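Local coordinates for aminoglycoside N(3)-acetyltransferase (PDB 7LAP), which probably transfers an acetyl group to the 3-amino group of aminoglycoside antibiotics, the modification that confers resistance to them, at residues L14-S18 / S49-Y53; V100-A106 / E216-R220; E194-P200 / I284-N289. All blocks are in the same frame, centred on the assembly; numbering follows the deposited sequence.

Contact 1. Residues L14-S18 / S49-Y53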
# COMPACT_ATOMS: atom_id res chain seq x y z
N LEU B 14 -16.79 -8.43 -7.78
CA LEU B 14 -17.19 -7.24 -7.03
C LEU B 14 -18.37 -6.54 -7.71
O LEU B 14 -19.28 -6.05 -7.03
CB LEU B 14 -16.01 -6.30 -6.85
CG LEU B 14 -14.87 -6.83 -5.96
CD1 LEU B 14 -13.69 -5.87 -5.91
CD2 LEU B 14 -15.38 -7.11 -4.58
N LEU B 15 -18.34 -6.44 -9.04
CA LEU B 15 -19.48 -5.85 -9.76
C LEU B 15 -20.77 -6.62 -9.47
O LEU B 15 -21.80 -6.03 -9.17
CB LEU B 15 -19.19 -5.83 -11.26
CG LEU B 15 -18.18 -4.77 -11.73
CD1 LEU B 15 -17.74 -5.08 -13.16
CD2 LEU B 15 -18.77 -3.37 -11.61
N ARG B 16 -20.68 -7.95 -9.49
CA ARG B 16 -21.85 -8.77 -9.19
C ARG B 16 -22.35 -8.49 -7.79
O ARG B 16 -23.55 -8.30 -7.58
CB ARG B 16 -21.52 -10.26 -9.38
CG ARG B 16 -22.70 -11.18 -9.17
CD ARG B 16 -22.28 -12.66 -9.21
NE ARG B 16 -21.67 -13.02 -10.50
CZ ARG B 16 -20.44 -13.53 -10.64
NH1 ARG B 16 -19.66 -13.71 -9.58
NH2 ARG B 16 -19.99 -13.83 -11.86
N ARG B 17 -21.42 -8.39 -6.83
CA ARG B 17 -21.78 -8.24 -5.43
C ARG B 17 -22.59 -6.97 -5.18
O ARG B 17 -23.56 -6.99 -4.41
CB ARG B 17 -20.51 -8.21 -4.57
CG ARG B 17 -20.76 -7.88 -3.14
CD ARG B 17 -19.52 -8.01 -2.25
NE ARG B 17 -19.86 -7.69 -0.86
CZ ARG B 17 -20.29 -8.60 0.03
NH1 ARG B 17 -20.42 -9.88 -0.30
NH2 ARG B 17 -20.59 -8.22 1.27
N SER B 18 -22.20 -5.85 -5.78
CA SER B 18 -22.93 -4.60 -5.59
C SER B 18 -23.91 -4.30 -6.71
O SER B 18 -24.48 -3.20 -6.73
CB SER B 18 -21.95 -3.44 -5.42
OG SER B 18 -20.95 -3.44 -6.41
N SER B 49 -13.64 -4.59 -0.19
CA SER B 49 -14.34 -5.45 -1.14
C SER B 49 -15.77 -5.77 -0.70
O SER B 49 -16.60 -6.14 -1.53
CB SER B 49 -13.57 -6.76 -1.35
OG SER B 49 -12.31 -6.46 -1.90
N ALA B 50 -16.05 -5.70 0.61
CA ALA B 50 -17.41 -5.96 1.08
C ALA B 50 -18.39 -4.93 0.52
O ALA B 50 -19.57 -5.24 0.33
CB ALA B 50 -17.46 -5.91 2.62
N ILE B 51 -17.92 -3.71 0.27
CA ILE B 51 -18.78 -2.69 -0.33
C ILE B 51 -19.21 -3.09 -1.74
O ILE B 51 -20.33 -2.82 -2.16
CB ILE B 51 -18.06 -1.32 -0.33
CG1 ILE B 51 -17.69 -0.92 1.10
CG2 ILE B 51 -18.93 -0.22 -0.96
CD1 ILE B 51 -16.80 0.40 1.20
N GLY B 52 -18.32 -3.75 -2.48
CA GLY B 52 -18.55 -4.08 -3.87
C GLY B 52 -17.47 -3.46 -4.73
O GLY B 52 -16.37 -3.14 -4.25
N TYR B 53 -17.83 -3.21 -5.99
CA TYR B 53 -16.87 -2.57 -6.92
C TYR B 53 -16.95 -1.07 -6.71
O TYR B 53 -17.92 -0.42 -7.12
CB TYR B 53 -17.16 -2.96 -8.37
CG TYR B 53 -16.17 -2.24 -9.27
CD1 TYR B 53 -14.87 -2.71 -9.45
CD2 TYR B 53 -16.51 -1.03 -9.87
CE1 TYR B 53 -13.94 -1.99 -10.25
CE2 TYR B 53 -15.60 -0.31 -10.64
CZ TYR B 53 -14.32 -0.79 -10.83
OH TYR B 53 -13.44 -0.01 -11.60
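The end of a short helix, 48-51, is closed by Gly52 with positive phi, and this turn packs on the last turn of the N-terminal helix 7-18, where Arg17 and Ser18 meet its backbone. Arg17 has its CG anti to the backbone N (chi1 172°), and the extended chain that follows carries the guanidinium to the carbonyl of Ala50. Arg17 NE donates to Ala50 O over 2.7 Å in a nearly straight bond (167°); the oxygen lies in the guanidinium plane, whereas NE stands above the carbonyl plane. NH2 adds only a weak second bond to that oxygen.

The turn after helix 48-51 thus presents Ala50 O to Arg17 and Tyr53 N to Ser18, whose OG accepts from Tyr53 N, 3.2 Å away. The same OG is also hydrogen-bonded to Gly20 O, just beyond its own helix. Gly52, with no side chain and a positive phi that suits glycine, passes close by Ser18, its CA 3.6 Å from Ser18 OG.

Apolar contacts flank the polar ones. Leu15 runs alongside Tyr53, pointing the same way, with Leu15 CD2 3.6 Å from Tyr53 CB, and Leu14 CB meets Tyr53 CB at 3.8 Å. Trp92 and Pro86 of the second subunit pack on Leu15 and Tyr53 respectively.

Contact 2. Residues V100-A106 / E216-R220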
# COMPACT_ATOMS: atom_id res chain seq x y z
N VAL B 100 19.41 -6.12 14.12
CA VAL B 100 18.18 -5.34 14.28
C VAL B 100 18.45 -4.07 15.07
O VAL B 100 18.06 -2.97 14.66
CB VAL B 100 17.09 -6.21 14.94
CG1 VAL B 100 15.87 -5.38 15.30
CG2 VAL B 100 16.72 -7.35 14.04
N ARG B 101 19.13 -4.19 16.22
CA ARG B 101 19.38 -3.03 17.07
C ARG B 101 20.27 -2.01 16.39
O ARG B 101 20.12 -0.80 16.61
CB ARG B 101 20.03 -3.47 18.38
CG ARG B 101 19.05 -3.98 19.39
CD ARG B 101 19.38 -3.47 20.79
NE ARG B 101 18.20 -3.54 21.65
CZ ARG B 101 17.65 -4.68 22.06
NH1 ARG B 101 18.17 -5.86 21.70
NH2 ARG B 101 16.57 -4.65 22.84
N ALA B 102 21.23 -2.46 15.59
CA ALA B 102 22.12 -1.54 14.91
C ALA B 102 21.51 -0.95 13.64
O ALA B 102 21.83 0.18 13.28
CB ALA B 102 23.44 -2.24 14.57
N HIS B 103 20.62 -1.67 12.95
CA HIS B 103 20.25 -1.26 11.59
C HIS B 103 18.77 -1.10 11.31
O HIS B 103 18.42 -0.59 10.24
CB HIS B 103 20.82 -2.26 10.57
CG HIS B 103 22.31 -2.41 10.66
ND1 HIS B 103 23.17 -1.37 10.42
CD2 HIS B 103 23.08 -3.46 11.03
CE1 HIS B 103 24.42 -1.77 10.62
NE2 HIS B 103 24.38 -3.04 10.98
N HIS B 104 17.88 -1.52 12.20
CA HIS B 104 16.46 -1.33 11.94
C HIS B 104 16.11 0.16 11.93
O HIS B 104 16.34 0.85 12.93
CB HIS B 104 15.59 -2.06 12.95
CG HIS B 104 14.18 -2.24 12.49
ND1 HIS B 104 13.69 -3.44 12.04
CD2 HIS B 104 13.16 -1.35 12.39
CE1 HIS B 104 12.42 -3.30 11.71
NE2 HIS B 104 12.07 -2.04 11.91
N PRO B 105 15.56 0.69 10.85
CA PRO B 105 15.29 2.13 10.80
C PRO B 105 14.22 2.56 11.80
O PRO B 105 13.37 1.77 12.23
CB PRO B 105 14.82 2.36 9.36
CG PRO B 105 14.23 1.00 8.95
CD PRO B 105 15.06 -0.02 9.66
N ALA B 106 14.28 3.83 12.18
CA ALA B 106 13.29 4.42 13.08
C ALA B 106 11.93 4.51 12.40
O ALA B 106 11.83 4.76 11.19
CB ALA B 106 13.71 5.83 13.48
N GLU B 216 17.52 12.36 15.55
CA GLU B 216 18.41 11.22 15.67
C GLU B 216 17.60 9.98 16.06
O GLU B 216 16.58 10.08 16.73
CB GLU B 216 19.52 11.47 16.68
CG GLU B 216 20.80 12.15 16.11
CD GLU B 216 21.15 11.74 14.67
OE1 GLU B 216 20.98 10.54 14.29
OE2 GLU B 216 21.64 12.63 13.92
N ARG B 217 18.06 8.82 15.60
CA ARG B 217 17.37 7.58 15.89
C ARG B 217 17.80 7.06 17.25
O ARG B 217 18.99 6.91 17.53
CB ARG B 217 17.66 6.54 14.80
CG ARG B 217 17.58 5.08 15.18
CD ARG B 217 18.26 4.30 14.05
NE ARG B 217 18.00 2.86 14.05
CZ ARG B 217 18.66 1.99 14.81
NH1 ARG B 217 19.60 2.43 15.64
NH2 ARG B 217 18.38 0.70 14.74
N VAL B 218 16.82 6.77 18.10
CA VAL B 218 17.06 6.22 19.42
C VAL B 218 16.04 5.12 19.65
O VAL B 218 14.90 5.20 19.18
CB VAL B 218 16.96 7.29 20.53
CG1 VAL B 218 17.90 8.45 20.26
CG2 VAL B 218 15.54 7.79 20.62
N TRP B 219 16.46 4.09 20.37
CA TRP B 219 15.54 3.07 20.85
C TRP B 219 14.81 3.59 22.08
O TRP B 219 15.33 4.42 22.83
CB TRP B 219 16.28 1.77 21.16
CG TRP B 219 16.67 1.06 19.91
CD1 TRP B 219 17.74 1.35 19.11
CD2 TRP B 219 15.94 0.01 19.24
NE1 TRP B 219 17.74 0.53 18.01
CE2 TRP B 219 16.65 -0.30 18.07
CE3 TRP B 219 14.78 -0.70 19.54
CZ2 TRP B 219 16.23 -1.31 17.18
CZ3 TRP B 219 14.36 -1.69 18.66
CH2 TRP B 219 15.09 -1.99 17.49
N ARG B 220 13.58 3.11 22.27
CA ARG B 220 12.79 3.45 23.44
C ARG B 220 12.05 2.20 23.89
O ARG B 220 11.64 1.38 23.07
CB ARG B 220 11.77 4.58 23.15
CG ARG B 220 11.17 5.18 24.41
CD ARG B 220 10.32 6.42 24.17
NE ARG B 220 9.84 6.97 25.44
CZ ARG B 220 9.01 6.36 26.30
NH1 ARG B 220 8.49 5.16 26.03
NH2 ARG B 220 8.66 6.98 27.43
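Arg101 O, near the C-terminal end of helix 94-103, accepts from two side chains of strand 216-225. Trp219 NE1 reaches Arg101 O over 3.1 Å, lying in the carbonyl plane on a lone pair, although the bond is bent (136°) and the oxygen is tilted from the indole plane. Arg217 NH2 comes to Arg101 O from above the carbonyl plane, at 3.0 Å and straighter (165°).

The guanidinium then turns its NE edge to the carbonyl of His104, the first residue past the helix. His104 O is gripped side-on, by Arg217 NH2 at 2.7 Å and Arg217 NE at 2.8 Å, both from one face of its carbonyl plane. Because Arg101 O and His104 O lie close to the guanidinium plane, these three bonds fix the orientation of that plane. An extended chain from CG to NE brings the group there from the strand. This is a helix C-terminus met by one strand of a two-stranded antiparallel hairpin, 204-213 with 216-225.

Trp219 and Arg217, two apart on the strand, both point toward the helix end, and Trp219 CH2 approaches Val100 CG1 at 4.1 Å, the two side chains crossing at about a right angle. Arg101 makes a salt bridge with Glu208 on the other hairpin strand. Pro21 of the second subunit packs on Val100.

Contact 3. Residues E194-P200 / I284-N289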
# COMPACT_ATOMS: atom_id res chain seq x y z
N GLU B 194 -10.18 -1.54 27.44
CA GLU B 194 -9.26 -2.40 28.19
C GLU B 194 -8.31 -1.57 29.05
O GLU B 194 -8.02 -1.93 30.20
CB GLU B 194 -8.47 -3.30 27.24
CG GLU B 194 -9.29 -4.41 26.62
CD GLU B 194 -8.47 -5.27 25.65
OE1 GLU B 194 -7.73 -4.71 24.80
OE2 GLU B 194 -8.57 -6.51 25.76
N ALA B 195 -7.82 -0.45 28.51
CA ALA B 195 -6.88 0.37 29.27
C ALA B 195 -7.53 0.98 30.51
O ALA B 195 -6.86 1.12 31.54
CB ALA B 195 -6.30 1.46 28.38
N LEU B 196 -8.81 1.32 30.45
CA LEU B 196 -9.53 1.89 31.59
C LEU B 196 -10.07 0.85 32.56
O LEU B 196 -10.29 1.16 33.74
CB LEU B 196 -10.72 2.74 31.11
CG LEU B 196 -10.46 3.91 30.18
CD1 LEU B 196 -11.79 4.55 29.75
CD2 LEU B 196 -9.55 4.94 30.84
N ALA B 197 -10.31 -0.38 32.09
CA ALA B 197 -11.05 -1.34 32.89
C ALA B 197 -10.22 -1.85 34.05
O ALA B 197 -9.02 -2.13 33.90
CB ALA B 197 -11.52 -2.52 32.03
N GLN B 198 -10.86 -1.98 35.21
CA GLN B 198 -10.22 -2.46 36.42
C GLN B 198 -10.75 -3.85 36.76
O GLN B 198 -11.93 -4.00 37.09
CB GLN B 198 -10.43 -1.49 37.59
CG GLN B 198 -9.61 -0.21 37.47
CD GLN B 198 -8.18 -0.47 36.98
OE1 GLN B 198 -7.72 0.16 36.01
NE2 GLN B 198 -7.49 -1.40 37.63
N ALA B 199 -9.87 -4.85 36.71
CA ALA B 199 -10.24 -6.23 36.98
C ALA B 199 -8.95 -7.01 37.17
O ALA B 199 -7.92 -6.64 36.60
CB ALA B 199 -11.08 -6.82 35.84
N PRO B 200 -8.97 -8.08 37.95
CA PRO B 200 -7.73 -8.83 38.19
C PRO B 200 -7.26 -9.55 36.94
O PRO B 200 -8.05 -9.92 36.06
CB PRO B 200 -8.13 -9.83 39.28
CG PRO B 200 -9.59 -10.06 39.04
CD PRO B 200 -10.13 -8.72 38.60
N ILE B 284 -16.34 -5.51 30.77
CA ILE B 284 -15.13 -6.17 31.23
C ILE B 284 -15.11 -6.28 32.74
O ILE B 284 -14.72 -7.31 33.31
CB ILE B 284 -13.89 -5.43 30.70
CG1 ILE B 284 -13.82 -5.55 29.17
CG2 ILE B 284 -12.63 -5.96 31.37
CD1 ILE B 284 -12.72 -4.71 28.56
N GLU B 285 -15.52 -5.21 33.43
CA GLU B 285 -15.46 -5.22 34.88
C GLU B 285 -16.51 -6.15 35.48
O GLU B 285 -16.26 -6.79 36.51
CB GLU B 285 -15.61 -3.80 35.40
CG GLU B 285 -14.39 -2.97 35.06
CD GLU B 285 -14.49 -1.54 35.54
OE1 GLU B 285 -15.62 -1.10 35.83
OE2 GLU B 285 -13.43 -0.86 35.62
N GLU B 286 -17.68 -6.25 34.84
CA GLU B 286 -18.69 -7.14 35.41
C GLU B 286 -18.37 -8.60 35.13
O GLU B 286 -18.50 -9.44 36.02
CB GLU B 286 -20.08 -6.75 34.89
CG GLU B 286 -20.52 -5.41 35.44
CD GLU B 286 -21.86 -4.94 34.90
OE1 GLU B 286 -22.31 -5.45 33.85
OE2 GLU B 286 -22.46 -4.05 35.54
N HIS B 287 -17.92 -8.92 33.92
CA HIS B 287 -17.60 -10.32 33.64
C HIS B 287 -16.34 -10.78 34.36
O HIS B 287 -16.24 -11.95 34.73
CB HIS B 287 -17.49 -10.53 32.13
CG HIS B 287 -18.81 -10.60 31.43
ND1 HIS B 287 -19.60 -9.48 31.23
CD2 HIS B 287 -19.50 -11.64 30.91
CE1 HIS B 287 -20.71 -9.84 30.60
NE2 HIS B 287 -20.67 -11.14 30.40
N LEU B 288 -15.38 -9.89 34.60
CA LEU B 288 -14.07 -10.32 35.07
C LEU B 288 -13.79 -10.03 36.53
O LEU B 288 -12.75 -10.48 37.03
CB LEU B 288 -12.97 -9.69 34.21
CG LEU B 288 -13.04 -10.20 32.78
CD1 LEU B 288 -11.87 -9.69 31.99
CD2 LEU B 288 -13.10 -11.72 32.77
N ASN B 289 -14.66 -9.31 37.24
CA ASN B 289 -14.34 -9.05 38.64
C ASN B 289 -14.99 -10.04 39.59
O ASN B 289 -14.38 -10.42 40.60
CB ASN B 289 -14.74 -7.63 39.03
CG ASN B 289 -13.60 -6.65 38.87
OD1 ASN B 289 -12.65 -6.67 39.67
ND2 ASN B 289 -13.65 -5.82 37.83
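Gln198 is held through both backbone groups: Glu285 accepts from its N-H, and Asn289 donates to its C=O. Gln198 N meets Glu285 OE2 at 2.8 Å (163°), the carboxylate using its anti lone pair. Asn289 ND2 reaches Gln198 O over 2.6 Å, in the carbonyl plane on a lone pair, with Gln198 O in the Asn289 amide plane. Asn289 ND2 also donates to Glu285 O, 3.1 Å away and one helical turn back, and these two bonds fix the rotation of the amide.

This is a chain leaving one helix and held by side chains of another: the residues that follow helix 189-196 run over the C-terminal part of helix 273-289.

Around these bonds the packing is by small and branched aliphatic groups. The CG2 branch of Ile284 is anti to the backbone N and sits 3.7 Å from Ala197 CB, while Ile284 CD1 reaches Glu194 CG at 4.0 Å, the two side chains crossing at about a right angle. Ala199 CB packs on Leu288 CB at 3.8 Å. Phe232 touches Ala199, Ile284 and Leu288. A separate van der Waals approach brings Pro200 CD to 3.4 Å from Asn289 OD1, the two side chains lying oblique to each other.

Overall arrangement
From the N terminus, contact 1 closes first, a loop of 30 residues that passes through helix 24-34 and strand 41-46 of the mixed sheet, bringing the N-terminal helix onto helix 48-51. It is complete before the others open. Contact 2 then starts at helix 94-103 and closes 109 residues later on the hairpin strand 216-225. Contact 3 opens within that span, at 194-200, but closes beyond it on the last helix, 273-289, so the two loops cross. Contacts 1 and 3 lie on opposite sides of the chain's centre, with centres about 39 Å apart, while contacts 1 and 2 both touch the second subunit.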